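Long-range contact in surface-associated protein CshB (PDB 6YZG), which probably helps the streptococcal cell adhere by binding fibronectin, this piece of the adhesin containing its non-repetitive domain 2: residues V181-M186 against P213-G218. Residues are numbered along the deposited sequence; the frame is centred on the assembly and turned at random.
Sequences VITKKM and PDTVTG
One valine side chain, V181, pushed into the concave backbone of an Asx-turn loop, makes most of this contact between the end of a short edge strand and the loop leading to strand 224-229 of the CshA-type non-repetitive domain 2. With CG1 anti to its backbone N (chi1 -177°), V181 splits its methyls: CG1 lies 3.5 Å from D214 O, whereas CG2 comes within 3.4 Å of G218 N. Its CB is 3.5 Å from T215 O, so the valine meets peptide groups rather than side chains. G218, with a positive phi (72°) and no side chain, brings its backbone right up to CG2.

The carboxylate of D214 collects three hydrogen bonds from V216 and T217. Its OD1 accepts from V216 N and, nearly straight at 175°, from T217 N, both reaching it from above the carboxylate plane; OD2 offers its syn lone pair to T217 OG1 at 2.5 Å. The backbone hydrogen bond from G218 N to D214 O, 2.9 Å, closes the turn.

T183 OG1 accepts from M186 N at 3.2 Å, and T183 N gives a weak bond back to M186 SD, completing a capping box at the start of helix 184-193. T183 CG2 lies 4.2 Å from T215 CB, the two side chains crossing at about a right angle. T215 OG1 hydrogen-bonds N289 O of the second subunit, so this loop also lies against that chain. Between the segments, a water donates to V181 O at 2.8 Å and, weakly, to T215 O.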
loop_
_atom_site.group_PDB
_atom_site.type_symbol
_atom_site.label_atom_id
_atom_site.label_comp_id
_atom_site.label_asym_id
_atom_site.label_seq_id
_atom_site.Cartn_x
_atom_site.Cartn_y
_atom_site.Cartn_z
ATOM N N VAL A 181 8.089 4.665 11.067
ATOM C CA VAL A 181 8.258 3.616 12.088
ATOM C C VAL A 181 6.874 3.166 12.574
ATOM O O VAL A 181 6.060 4.041 12.907
ATOM C CB VAL A 181 9.125 4.113 13.250
ATOM C CG1 VAL A 181 9.361 2.997 14.251
ATOM C CG2 VAL A 181 10.408 4.721 12.701
ATOM N N ILE A 182 6.574 1.878 12.601
ATOM C CA ILE A 182 5.245 1.420 13.051
ATOM C C ILE A 182 5.198 1.557 14.556
ATOM O O ILE A 182 6.058 1.009 15.275
ATOM C CB ILE A 182 4.956 -0.035 12.621
ATOM C CG1 ILE A 182 5.024 -0.169 11.116
ATOM C CG2 ILE A 182 3.625 -0.493 13.164
ATOM C CD1 ILE A 182 4.927 -1.583 10.545
ATOM N N THR A 183 4.151 2.224 15.031
ATOM C CA THR A 183 3.923 2.365 16.461
ATOM C C THR A 183 2.730 1.548 16.938
ATOM O O THR A 183 1.924 1.074 16.102
ATOM C CB THR A 183 3.680 3.837 16.793
ATOM O OG1 THR A 183 2.458 4.214 16.170
ATOM C CG2 THR A 183 4.799 4.734 16.327
ATOM N N LYS A 184 2.665 1.364 18.250
ATOM C CA LYS A 184 1.517 0.666 18.857
ATOM C C LYS A 184 0.210 1.339 18.449
ATOM O O LYS A 184 -0.711 0.650 18.100
ATOM C CB LYS A 184 1.689 0.626 20.377
ATOM C CG LYS A 184 0.510 0.002 21.104
ATOM C CD LYS A 184 0.826 -0.438 22.502
ATOM C CE LYS A 184 -0.265 -1.345 23.043
ATOM N NZ LYS A 184 0.017 -1.772 24.430
ATOM N N LYS A 185 0.154 2.667 18.455
ATOM C CA LYS A 185 -1.066 3.375 18.024
ATOM C C LYS A 185 -1.425 3.044 16.586
ATOM O O LYS A 185 -2.601 2.753 16.269
ATOM C CB LYS A 185 -0.845 4.884 18.223
ATOM C CG LYS A 185 -2.071 5.690 17.775
ATOM C CD LYS A 185 -1.930 7.179 17.963
ATOM C CE LYS A 185 -3.268 7.865 18.141
ATOM N NZ LYS A 185 -4.224 7.481 17.074
ATOM N N MET A 186 -0.461 3.024 15.673
ATOM C CA MET A 186 -0.746 2.728 14.264
ATOM C C MET A 186 -1.277 1.289 14.125
ATOM O O MET A 186 -2.183 1.021 13.301
ATOM C CB MET A 186 0.514 2.845 13.413
ATOM C CG MET A 186 0.926 4.260 13.136
ATOM S SD MET A 186 2.651 4.297 12.500
ATOM C CE MET A 186 3.036 6.026 12.755
ATOM N N PRO A 213 11.474 -0.200 19.714
ATOM C CA PRO A 213 11.484 0.692 20.891
ATOM C C PRO A 213 11.713 2.145 20.506
ATOM O O PRO A 213 11.321 3.046 21.215
ATOM C CB PRO A 213 12.728 0.193 21.656
ATOM C CG PRO A 213 12.907 -1.200 21.283
ATOM C CD PRO A 213 12.471 -1.268 19.837
ATOM N N ASP A 214 12.332 2.381 19.348
ATOM C CA ASP A 214 12.727 3.711 18.829
ATOM C C ASP A 214 11.668 4.143 17.837
ATOM O O ASP A 214 11.743 3.850 16.645
ATOM C CB ASP A 214 14.127 3.630 18.229
ATOM C CG ASP A 214 14.561 4.900 17.580
ATOM O OD1 ASP A 214 13.831 5.932 17.630
ATOM O OD2 ASP A 214 15.579 4.813 16.869
ATOM N N THR A 215 10.669 4.884 18.336
ATOM C CA THR A 215 9.551 5.347 17.464
ATOM C C THR A 215 9.953 6.479 16.529
ATOM O O THR A 215 9.203 6.772 15.564
ATOM C CB THR A 215 8.331 5.791 18.288
ATOM O OG1 THR A 215 8.614 7.038 18.923
ATOM C CG2 THR A 215 7.953 4.745 19.278
ATOM N N VAL A 216 11.157 7.046 16.673
ATOM C CA VAL A 216 11.592 8.187 15.856
ATOM C C VAL A 216 12.315 7.720 14.611
ATOM O O VAL A 216 12.016 8.152 13.522
ATOM C CB VAL A 216 12.454 9.163 16.662
ATOM C CG1 VAL A 216 13.015 10.288 15.803
ATOM C CG2 VAL A 216 11.662 9.654 17.845
ATOM N N THR A 217 13.320 6.832 14.799
ATOM C CA THR A 217 14.130 6.376 13.658
ATOM C C THR A 217 13.966 4.873 13.398
ATOM O O THR A 217 14.461 4.411 12.349
ATOM C CB THR A 217 15.627 6.693 13.788
ATOM O OG1 THR A 217 16.293 5.701 14.599
ATOM C CG2 THR A 217 15.853 8.108 14.260
ATOM N N GLY A 218 13.342 4.122 14.298
ATOM C CA GLY A 218 13.146 2.683 14.037
ATOM C C GLY A 218 14.418 1.888 14.143
ATOM O O GLY A 218 14.468 0.741 13.621
HETATM O O HOH W 1 6.296 6.689 13.871
#